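Local coordinates for teichoic acid biosynthesis protein F (Staphylococcus epidermidis, PDB 3L7I) that takes part in teichoic acid biosynthesis and has the two-domain GT-B fold of its family, at residues S416-T427 with K433-H444; R511-A519 with D608-S616. All coordinates share one frame; numbering follows the deposited sequence.

Interaction 1: residues S416-T427 with K433-H444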
loop_
_atom_site.group_PDB
_atom_site.type_symbol
_atom_site.label_atom_id
_atom_site.label_comp_id
_atom_site.label_asym_id
_atom_site.label_seq_id
_atom_site.Cartn_x
_atom_site.Cartn_y
_atom_site.Cartn_z
ATOM N N SER A 416 -20.603 -2.546 20.597
ATOM C CA SER A 416 -19.599 -1.658 21.130
ATOM C C SER A 416 -20.157 -0.832 22.290
ATOM O O SER A 416 -19.473 -0.606 23.295
ATOM C CB SER A 416 -19.116 -0.722 20.037
ATOM O OG SER A 416 -18.128 0.166 20.547
ATOM N N GLU A 417 -21.399 -0.378 22.153
ATOM C CA GLU A 417 -21.952 0.568 23.115
ATOM C C GLU A 417 -22.463 -0.080 24.385
ATOM O O GLU A 417 -22.591 0.584 25.401
ATOM C CB GLU A 417 -23.069 1.407 22.490
ATOM C CG GLU A 417 -22.576 2.503 21.548
ATOM C CD GLU A 417 -23.708 3.380 21.023
ATOM O OE1 GLU A 417 -24.704 3.576 21.761
ATOM O OE2 GLU A 417 -23.597 3.869 19.873
ATOM N N ALA A 418 -22.747 -1.375 24.344
ATOM C CA ALA A 418 -23.440 -2.005 25.472
ATOM C C ALA A 418 -22.563 -2.268 26.697
ATOM O O ALA A 418 -21.402 -2.658 26.586
ATOM C CB ALA A 418 -24.136 -3.275 25.030
ATOM N N SER A 419 -23.142 -2.060 27.871
ATOM C CA SER A 419 -22.452 -2.378 29.110
ATOM C C SER A 419 -22.697 -3.838 29.445
ATOM O O SER A 419 -21.929 -4.444 30.197
ATOM C CB SER A 419 -22.975 -1.509 30.246
ATOM O OG SER A 419 -24.308 -1.876 30.537
ATOM N N HIS A 420 -23.770 -4.389 28.877
ATOM C CA HIS A 420 -24.145 -5.779 29.103
ATOM C C HIS A 420 -24.617 -6.535 27.862
ATOM O O HIS A 420 -25.540 -6.079 27.159
ATOM C CB HIS A 420 -25.225 -5.858 30.169
ATOM C CG HIS A 420 -24.705 -5.641 31.546
ATOM N ND1 HIS A 420 -24.459 -4.386 32.056
ATOM C CD2 HIS A 420 -24.359 -6.520 32.516
ATOM C CE1 HIS A 420 -23.998 -4.499 33.290
ATOM N NE2 HIS A 420 -23.930 -5.784 33.593
ATOM N N TRP A 421 -23.975 -7.689 27.613
ATOM C CA TRP A 421 -24.442 -8.687 26.634
ATOM C C TRP A 421 -25.233 -9.832 27.300
ATOM O O TRP A 421 -24.761 -10.494 28.239
ATOM C CB TRP A 421 -23.281 -9.320 25.854
ATOM C CG TRP A 421 -22.364 -8.410 25.160
ATOM C CD1 TRP A 421 -22.481 -7.064 25.032
ATOM C CD2 TRP A 421 -21.176 -8.780 24.468
ATOM N NE1 TRP A 421 -21.419 -6.562 24.318
ATOM C CE2 TRP A 421 -20.607 -7.601 23.958
ATOM C CE3 TRP A 421 -20.525 -9.994 24.249
ATOM C CZ2 TRP A 421 -19.426 -7.601 23.237
ATOM C CZ3 TRP A 421 -19.353 -9.999 23.532
ATOM C CH2 TRP A 421 -18.816 -8.811 23.029
ATOM N N VAL A 422 -26.436 -10.069 26.797
ATOM C CA VAL A 422 -27.259 -11.168 27.270
ATOM C C VAL A 422 -27.526 -12.124 26.131
ATOM O O VAL A 422 -28.088 -11.736 25.088
ATOM C CB VAL A 422 -28.577 -10.658 27.752
ATOM C CG1 VAL A 422 -29.502 -11.800 27.933
ATOM C CG2 VAL A 422 -28.374 -9.917 29.055
ATOM N N SER A 423 -27.089 -13.372 26.303
ATOM C CA SER A 423 -27.475 -14.419 25.362
ATOM C C SER A 423 -27.355 -15.874 25.844
ATOM O O SER A 423 -26.802 -16.174 26.911
ATOM C CB SER A 423 -26.799 -14.213 23.991
ATOM O OG SER A 423 -25.437 -14.595 23.992
ATOM N N ASN A 424 -27.893 -16.763 25.016
ATOM C CA ASN A 424 -28.047 -18.162 25.339
ATOM C C ASN A 424 -27.298 -19.040 24.336
ATOM O O ASN A 424 -27.579 -20.240 24.208
ATOM C CB ASN A 424 -29.515 -18.520 25.287
ATOM C CG ASN A 424 -30.055 -18.442 23.887
ATOM O OD1 ASN A 424 -29.472 -17.781 23.036
ATOM N ND2 ASN A 424 -31.158 -19.129 23.630
ATOM N N ALA A 425 -26.345 -18.457 23.615
ATOM C CA ALA A 425 -25.541 -19.255 22.698
ATOM C C ALA A 425 -24.260 -18.517 22.453
ATOM O O ALA A 425 -24.131 -17.360 22.841
ATOM C CB ALA A 425 -26.273 -19.493 21.410
ATOM N N ARG A 426 -23.304 -19.183 21.826
ATOM C CA ARG A 426 -22.001 -18.574 21.596
ATOM C C ARG A 426 -22.187 -17.341 20.757
ATOM O O ARG A 426 -22.944 -17.389 19.802
ATOM C CB ARG A 426 -21.083 -19.550 20.873
ATOM C CG ARG A 426 -20.736 -20.725 21.716
ATOM C CD ARG A 426 -20.159 -21.792 20.865
ATOM N NE ARG A 426 -18.903 -21.329 20.333
ATOM C CZ ARG A 426 -18.174 -22.011 19.474
ATOM N NH1 ARG A 426 -18.613 -23.189 19.066
ATOM N NH2 ARG A 426 -17.020 -21.500 19.034
ATOM N N THR A 427 -21.533 -16.234 21.113
ATOM C CA THR A 427 -21.561 -15.074 20.228
ATOM C C THR A 427 -20.207 -14.948 19.542
ATOM O O THR A 427 -19.194 -15.318 20.119
ATOM C CB THR A 427 -22.038 -13.732 20.917
ATOM O OG1 THR A 427 -20.979 -13.164 21.674
ATOM C CG2 THR A 427 -23.266 -13.927 21.818
ATOM N N LYS A 433 -15.344 -8.252 23.389
ATOM C CA LYS A 433 -15.843 -8.126 24.756
ATOM C C LYS A 433 -14.813 -7.468 25.659
ATOM O O LYS A 433 -13.859 -8.115 26.107
ATOM C CB LYS A 433 -16.283 -9.462 25.342
ATOM C CG LYS A 433 -17.422 -9.267 26.307
ATOM C CD LYS A 433 -17.096 -9.852 27.665
ATOM C CE LYS A 433 -15.860 -9.236 28.309
ATOM N NZ LYS A 433 -16.043 -9.098 29.774
ATOM N N LYS A 434 -14.995 -6.179 25.920
ATOM C CA LYS A 434 -13.989 -5.429 26.654
ATOM C C LYS A 434 -14.173 -5.545 28.180
ATOM O O LYS A 434 -15.255 -5.953 28.654
ATOM C CB LYS A 434 -14.026 -3.972 26.230
ATOM C CG LYS A 434 -14.509 -3.750 24.836
ATOM C CD LYS A 434 -14.764 -2.268 24.669
ATOM C CE LYS A 434 -15.434 -1.956 23.351
ATOM N NZ LYS A 434 -16.913 -2.131 23.343
ATOM N N GLU A 435 -13.110 -5.190 28.918
ATOM C CA GLU A 435 -13.063 -5.195 30.384
ATOM C C GLU A 435 -14.258 -4.432 30.918
ATOM O O GLU A 435 -14.820 -4.717 31.968
ATOM C CB GLU A 435 -11.804 -4.453 30.824
ATOM C CG GLU A 435 -11.024 -5.102 31.944
ATOM C CD GLU A 435 -10.046 -6.156 31.424
ATOM O OE1 GLU A 435 -9.272 -5.842 30.477
ATOM O OE2 GLU A 435 -10.049 -7.299 31.961
ATOM N N ASN A 436 -14.597 -3.424 30.140
ATOM C CA ASN A 436 -15.650 -2.478 30.367
ATOM C C ASN A 436 -17.038 -3.113 30.430
ATOM O O ASN A 436 -17.922 -2.610 31.119
ATOM C CB ASN A 436 -15.613 -1.547 29.163
ATOM C CG ASN A 436 -15.930 -0.141 29.518
ATOM O OD1 ASN A 436 -15.808 0.248 30.672
ATOM N ND2 ASN A 436 -16.335 0.649 28.531
ATOM N N GLN A 437 -17.227 -4.212 29.696
ATOM C CA GLN A 437 -18.552 -4.808 29.458
ATOM C C GLN A 437 -18.776 -6.143 30.197
ATOM O O GLN A 437 -17.826 -6.894 30.469
ATOM C CB GLN A 437 -18.764 -4.996 27.945
ATOM C CG GLN A 437 -18.467 -3.741 27.111
ATOM C CD GLN A 437 -18.436 -3.989 25.598
ATOM O OE1 GLN A 437 -17.467 -4.519 25.062
ATOM N NE2 GLN A 437 -19.486 -3.561 24.905
ATOM N N THR A 438 -20.031 -6.438 30.517
ATOM C CA THR A 438 -20.355 -7.687 31.191
ATOM C C THR A 438 -21.130 -8.625 30.261
ATOM O O THR A 438 -22.218 -8.267 29.785
ATOM C CB THR A 438 -21.187 -7.450 32.450
ATOM O OG1 THR A 438 -20.487 -6.565 33.321
ATOM C CG2 THR A 438 -21.394 -8.747 33.179
ATOM N N TYR A 439 -20.576 -9.817 30.003
ATOM C CA TYR A 439 -21.200 -10.786 29.106
ATOM C C TYR A 439 -21.886 -11.889 29.931
ATOM O O TYR A 439 -21.214 -12.729 30.561
ATOM C CB TYR A 439 -20.148 -11.365 28.158
ATOM C CG TYR A 439 -20.640 -12.338 27.089
ATOM C CD1 TYR A 439 -21.932 -12.867 27.110
ATOM C CD2 TYR A 439 -19.770 -12.777 26.081
ATOM C CE1 TYR A 439 -22.347 -13.770 26.143
ATOM C CE2 TYR A 439 -20.184 -13.685 25.104
ATOM C CZ TYR A 439 -21.470 -14.171 25.137
ATOM O OH TYR A 439 -21.866 -15.059 24.156
ATOM N N ILE A 440 -23.219 -11.877 29.940
ATOM C CA ILE A 440 -23.983 -12.881 30.677
ATOM C C ILE A 440 -24.425 -14.019 29.763
ATOM O O ILE A 440 -25.145 -13.795 28.796
ATOM C CB ILE A 440 -25.211 -12.255 31.385
ATOM C CG1 ILE A 440 -24.756 -11.237 32.426
ATOM C CG2 ILE A 440 -26.020 -13.306 32.087
ATOM C CD1 ILE A 440 -25.896 -10.667 33.217
ATOM N N GLN A 441 -23.971 -15.231 30.069
ATOM C CA GLN A 441 -24.276 -16.421 29.274
ATOM C C GLN A 441 -25.293 -17.287 29.989
ATOM O O GLN A 441 -25.081 -17.706 31.138
ATOM C CB GLN A 441 -23.012 -17.251 29.041
ATOM C CG GLN A 441 -23.236 -18.502 28.212
ATOM C CD GLN A 441 -23.889 -18.221 26.853
ATOM O OE1 GLN A 441 -24.999 -18.665 26.600
ATOM N NE2 GLN A 441 -23.202 -17.487 25.983
ATOM N N THR A 442 -26.404 -17.569 29.325
ATOM C CA THR A 442 -27.463 -18.285 29.999
ATOM C C THR A 442 -27.342 -19.726 29.628
ATOM O O THR A 442 -27.846 -20.603 30.328
ATOM C CB THR A 442 -28.798 -17.781 29.534
ATOM O OG1 THR A 442 -28.967 -18.129 28.155
ATOM C CG2 THR A 442 -28.842 -16.275 29.649
ATOM N N TRP A 443 -26.634 -19.954 28.521
ATOM C CA TRP A 443 -26.676 -21.220 27.767
ATOM C C TRP A 443 -28.130 -21.669 27.568
ATOM O O TRP A 443 -29.056 -20.912 27.845
ATOM C CB TRP A 443 -25.800 -22.318 28.402
ATOM C CG TRP A 443 -25.444 -23.418 27.439
ATOM C CD1 TRP A 443 -25.782 -24.724 27.535
ATOM C CD2 TRP A 443 -24.700 -23.285 26.219
ATOM N NE1 TRP A 443 -25.294 -25.420 26.458
ATOM C CE2 TRP A 443 -24.632 -24.559 25.634
ATOM C CE3 TRP A 443 -24.090 -22.206 25.566
ATOM C CZ2 TRP A 443 -23.979 -24.792 24.434
ATOM C CZ3 TRP A 443 -23.436 -22.442 24.366
ATOM C CH2 TRP A 443 -23.383 -23.727 23.817
ATOM N N HIS A 444 -28.349 -22.876 27.084
ATOM C CA HIS A 444 -29.702 -23.260 26.726
ATOM C C HIS A 444 -30.017 -24.703 27.103
ATOM O O HIS A 444 -30.562 -25.452 26.292
ATOM C CB HIS A 444 -29.895 -23.087 25.220
ATOM C CG HIS A 444 -28.797 -23.706 24.426
ATOM N ND1 HIS A 444 -27.791 -22.969 23.854
ATOM C CD2 HIS A 444 -28.505 -25.003 24.181
ATOM C CE1 HIS A 444 -26.939 -23.781 23.246
ATOM N NE2 HIS A 444 -27.347 -25.018 23.438
#
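Ser-416 O, at the end of helix 409-417, accepts a bond in its carbonyl plane from Lys-434 NZ, an ammonium that also pairs with Asp-345. Ala-418 O takes Gln-437 NE2 at 2.7 Å, lying in the plane of the Gln-437 amide, whose NE2 also serves Tyr-415 O. Thr-438 N reaches Ser-419 O. Strands 420-423 and 438-441 then run parallel, their axes 12° apart: Trp-421 N and O bond to Thr-438 O and Ile-440 N, and Ser-423 N and O to Ile-440 O and Thr-442 N. His-420 lies alongside Thr-438, its CD2 3.3 Å from Thr-438 CB. On the other side of the sheet, Lys-433 CG covers one face of the Trp-421 six-membered ring, 3.6 Å from its centroid. Tyr-439, with CG anti to the backbone N (chi1 -176°), turns a ring face to Trp-421 CE3; the ring planes stand 56° apart. Beyond the strand, His-444 ND1 meets Asn-424 O at 2.8 Å, nearly in its ring plane, and Gln-441 NE2 reaches Ala-425 O from above the carbonyl plane. Side-chain N-H donors thus take up the carbonyls of Ser-416, Ala-418, Asn-424 and Ala-425, where the backbone pairing does not.

Interaction 2: residues R511-A519 with D608-S616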
loop_
_atom_site.group_PDB
_atom_site.type_symbol
_atom_site.label_atom_id
_atom_site.label_comp_id
_atom_site.label_asym_id
_atom_site.label_seq_id
_atom_site.Cartn_x
_atom_site.Cartn_y
_atom_site.Cartn_z
ATOM N N ARG A 511 -36.110 -19.077 31.268
ATOM C CA ARG A 511 -37.099 -19.580 30.322
ATOM C C ARG A 511 -37.994 -20.589 31.002
ATOM O O ARG A 511 -39.070 -20.921 30.492
ATOM C CB ARG A 511 -36.400 -20.284 29.174
ATOM C CG ARG A 511 -35.438 -21.327 29.671
ATOM C CD ARG A 511 -35.585 -22.633 28.955
ATOM N NE ARG A 511 -34.478 -22.822 28.032
ATOM C CZ ARG A 511 -33.881 -23.995 27.808
ATOM N NH1 ARG A 511 -32.864 -24.067 26.945
ATOM N NH2 ARG A 511 -34.296 -25.090 28.450
ATOM N N ASN A 512 -37.526 -21.091 32.143
ATOM C CA ASN A 512 -38.252 -22.095 32.909
ATOM C C ASN A 512 -39.189 -21.473 33.943
ATOM O O ASN A 512 -40.064 -22.157 34.472
ATOM C CB ASN A 512 -37.284 -23.078 33.580
ATOM C CG ASN A 512 -36.724 -24.128 32.612
ATOM O OD1 ASN A 512 -37.216 -24.290 31.499
ATOM N ND2 ASN A 512 -35.681 -24.847 33.050
ATOM N N ASP A 513 -39.016 -20.175 34.199
ATOM C CA ASP A 513 -39.806 -19.444 35.194
ATOM C C ASP A 513 -41.292 -19.803 35.108
ATOM O O ASP A 513 -41.898 -20.241 36.101
ATOM C CB ASP A 513 -39.629 -17.923 35.037
ATOM C CG ASP A 513 -38.342 -17.380 35.704
ATOM O OD1 ASP A 513 -37.636 -18.153 36.400
ATOM O OD2 ASP A 513 -38.049 -16.163 35.529
ATOM N N VAL A 514 -41.872 -19.624 33.920
ATOM C CA VAL A 514 -43.293 -19.914 33.685
ATOM C C VAL A 514 -43.726 -21.328 34.121
ATOM O O VAL A 514 -44.880 -21.527 34.493
ATOM C CB VAL A 514 -43.691 -19.712 32.187
ATOM C CG1 VAL A 514 -44.250 -18.331 31.931
ATOM C CG2 VAL A 514 -42.513 -19.992 31.297
ATOM N N LEU A 515 -42.825 -22.310 34.042
ATOM C CA LEU A 515 -43.181 -23.675 34.419
ATOM C C LEU A 515 -43.422 -23.728 35.926
ATOM O O LEU A 515 -44.225 -24.515 36.433
ATOM C CB LEU A 515 -42.103 -24.664 33.989
ATOM C CG LEU A 515 -41.766 -24.668 32.494
ATOM C CD1 LEU A 515 -40.687 -25.678 32.218
ATOM C CD2 LEU A 515 -42.981 -24.957 31.622
ATOM N N VAL A 516 -42.737 -22.853 36.642
ATOM C CA VAL A 516 -42.887 -22.790 38.087
ATOM C C VAL A 516 -44.037 -21.863 38.526
ATOM O O VAL A 516 -44.853 -22.234 39.383
ATOM C CB VAL A 516 -41.577 -22.359 38.740
ATOM C CG1 VAL A 516 -41.825 -21.891 40.155
ATOM C CG2 VAL A 516 -40.576 -23.501 38.707
ATOM N N ASN A 517 -44.110 -20.675 37.922
ATOM C CA ASN A 517 -45.081 -19.650 38.317
ATOM C C ASN A 517 -46.481 -19.701 37.685
ATOM O O ASN A 517 -47.376 -18.985 38.140
ATOM C CB ASN A 517 -44.526 -18.264 38.017
ATOM C CG ASN A 517 -43.162 -18.054 38.575
ATOM O OD1 ASN A 517 -42.860 -18.491 39.686
ATOM N ND2 ASN A 517 -42.312 -17.372 37.808
ATOM N N ARG A 518 -46.679 -20.508 36.645
ATOM C CA ARG A 518 -47.860 -20.364 35.802
ATOM C C ARG A 518 -48.589 -21.655 35.485
ATOM O O ARG A 518 -49.598 -21.630 34.775
ATOM C CB ARG A 518 -47.471 -19.730 34.474
ATOM C CG ARG A 518 -47.025 -18.284 34.549
ATOM C CD ARG A 518 -48.194 -17.369 34.311
ATOM N NE ARG A 518 -47.886 -16.352 33.315
ATOM C CZ ARG A 518 -48.797 -15.540 32.783
ATOM N NH1 ARG A 518 -50.074 -15.635 33.148
ATOM N NH2 ARG A 518 -48.431 -14.637 31.878
ATOM N N ALA A 519 -48.086 -22.785 35.975
ATOM C CA ALA A 519 -48.686 -24.067 35.614
ATOM C C ALA A 519 -50.165 -24.162 36.029
ATOM O O ALA A 519 -50.915 -25.007 35.519
ATOM C CB ALA A 519 -47.887 -25.215 36.176
ATOM N N ASP A 608 -42.611 -20.340 21.306
ATOM C CA ASP A 608 -42.274 -20.556 22.710
ATOM C C ASP A 608 -42.510 -21.994 23.252
ATOM O O ASP A 608 -43.638 -22.482 23.383
ATOM C CB ASP A 608 -42.996 -19.502 23.557
ATOM C CG ASP A 608 -42.440 -19.399 24.947
ATOM O OD1 ASP A 608 -42.060 -18.275 25.344
ATOM O OD2 ASP A 608 -42.376 -20.449 25.634
ATOM N N VAL A 609 -41.423 -22.656 23.600
ATOM C CA VAL A 609 -41.500 -24.065 23.878
ATOM C C VAL A 609 -41.985 -24.350 25.303
ATOM O O VAL A 609 -42.519 -25.443 25.586
ATOM C CB VAL A 609 -40.144 -24.743 23.603
ATOM C CG1 VAL A 609 -39.214 -24.544 24.774
ATOM C CG2 VAL A 609 -40.345 -26.215 23.352
ATOM N N SER A 610 -41.809 -23.383 26.200
ATOM C CA SER A 610 -42.196 -23.588 27.598
ATOM C C SER A 610 -43.710 -23.584 27.711
ATOM O O SER A 610 -44.296 -24.297 28.522
ATOM C CB SER A 610 -41.624 -22.490 28.480
ATOM O OG SER A 610 -40.558 -21.851 27.813
ATOM N N GLU A 611 -44.332 -22.761 26.882
ATOM C CA GLU A 611 -45.776 -22.751 26.780
ATOM C C GLU A 611 -46.277 -24.098 26.278
ATOM O O GLU A 611 -47.275 -24.610 26.775
ATOM C CB GLU A 611 -46.253 -21.606 25.882
ATOM C CG GLU A 611 -45.923 -20.235 26.452
ATOM C CD GLU A 611 -46.493 -19.103 25.645
ATOM O OE1 GLU A 611 -46.924 -19.349 24.500
ATOM O OE2 GLU A 611 -46.508 -17.961 26.154
ATOM N N LEU A 612 -45.584 -24.695 25.317
ATOM C CA LEU A 612 -46.003 -26.009 24.863
ATOM C C LEU A 612 -45.922 -27.042 26.013
ATOM O O LEU A 612 -46.797 -27.912 26.148
ATOM C CB LEU A 612 -45.235 -26.447 23.617
ATOM C CG LEU A 612 -45.569 -25.649 22.351
ATOM C CD1 LEU A 612 -44.709 -26.071 21.149
ATOM C CD2 LEU A 612 -47.041 -25.773 22.035
ATOM N N PHE A 613 -44.907 -26.938 26.870
ATOM C CA PHE A 613 -44.850 -27.860 28.007
ATOM C C PHE A 613 -46.046 -27.654 28.918
ATOM O O PHE A 613 -46.705 -28.616 29.311
ATOM C CB PHE A 613 -43.558 -27.717 28.827
ATOM C CG PHE A 613 -42.319 -28.077 28.078
ATOM C CD1 PHE A 613 -42.322 -29.119 27.169
ATOM C CD2 PHE A 613 -41.150 -27.382 28.289
ATOM C CE1 PHE A 613 -41.186 -29.445 26.469
ATOM C CE2 PHE A 613 -40.011 -27.711 27.597
ATOM C CZ PHE A 613 -40.027 -28.744 26.688
ATOM N N LEU A 614 -46.307 -26.393 29.263
ATOM C CA LEU A 614 -47.362 -26.046 30.217
ATOM C C LEU A 614 -48.680 -26.731 29.880
ATOM O O LEU A 614 -49.363 -27.241 30.753
ATOM C CB LEU A 614 -47.579 -24.538 30.263
ATOM C CG LEU A 614 -46.660 -23.751 31.190
ATOM C CD1 LEU A 614 -47.239 -22.374 31.424
ATOM C CD2 LEU A 614 -46.481 -24.475 32.518
ATOM N N ILE A 615 -49.034 -26.760 28.603
ATOM C CA ILE A 615 -50.282 -27.395 28.230
ATOM C C ILE A 615 -50.153 -28.898 27.917
ATOM O O ILE A 615 -51.102 -29.499 27.426
ATOM C CB ILE A 615 -50.972 -26.657 27.056
ATOM C CG1 ILE A 615 -50.179 -26.861 25.763
ATOM C CG2 ILE A 615 -51.205 -25.180 27.394
ATOM C CD1 ILE A 615 -50.881 -26.341 24.511
ATOM N N SER A 616 -49.012 -29.515 28.219
ATOM C CA SER A 616 -48.819 -30.929 27.873
ATOM C C SER A 616 -49.002 -31.870 29.051
ATOM O O SER A 616 -48.345 -31.703 30.085
ATOM C CB SER A 616 -47.429 -31.170 27.297
ATOM O OG SER A 616 -47.266 -30.563 26.035
#
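Leu-614 meets helix 513-517 and the residues after it through its branched end, and its path from CB accounts for a large part of the contact. CB itself points neither at residues 511-519 nor away from them, and with CG anti to the carbonyl carbon (chi1 -85°) the branched end comes nearer to them. CG comes 3.9 Å from Leu-515 CD2. At the tip the two methyls divide the work: CD1 lies 4.0 Å from Arg-518 CB and about as far from Val-514 O, whereas CD2 packs on Leu-515 CD2 at 3.6 Å and reaches Ala-519 CA at 3.8 Å. The same Leu-515 methyl also sits 3.4 Å from Ser-610 O and touches Phe-613 CB, so it rests against Ser-610, Phe-613 and Leu-614 on one side of helix 609-614. Tyr-524 and Leu-525 of helix 522-531 add further cover to Leu-614.

Near the start of helix 609-614, Ser-610 CB meets Val-514 CG2. Ser-610 OG stands 3.2 Å from both Arg-511 O and Asp-608 OD2. Asp-608 is the N-cap: its OD2 accepts from Glu-611 N and, weakly, from Ser-610 N, while OD1 is held by Tyr-371. The short axes approach to 9.5 Å and cross at -29°, with both helices running in broadly the same direction. The two segments bury 343 Å² between them, much of it through Leu-614, Leu-515 and Ser-610. Such packing of a helix that follows the last strand of one Rossmann-like sheet against a helix of the other domain's sheet layer is consistent with the interdomain region of a GT-B fold.

Interaction 1 comes first along the chain and interaction 2 follows, their centres about 26 Å apart. The former joins two neighbouring central strands of the seven-stranded parallel sheet. The latter brings helix 513-517, just after that sheet's outermost strand 504-506, to helix 609-614, which lies between strands 600-602 and 618-621 of the six-stranded sheet. One contact therefore belongs to the interior of a single sheet, while the other joins elements associated with the two sheets. They meet directly where His-444 O lies 2.8 Å from Arg-511 NH1, a probable hydrogen bond. Arg-511 also pairs with Asp-367 and Asp-629, which would link the end of interaction 1 to the region between the sheets.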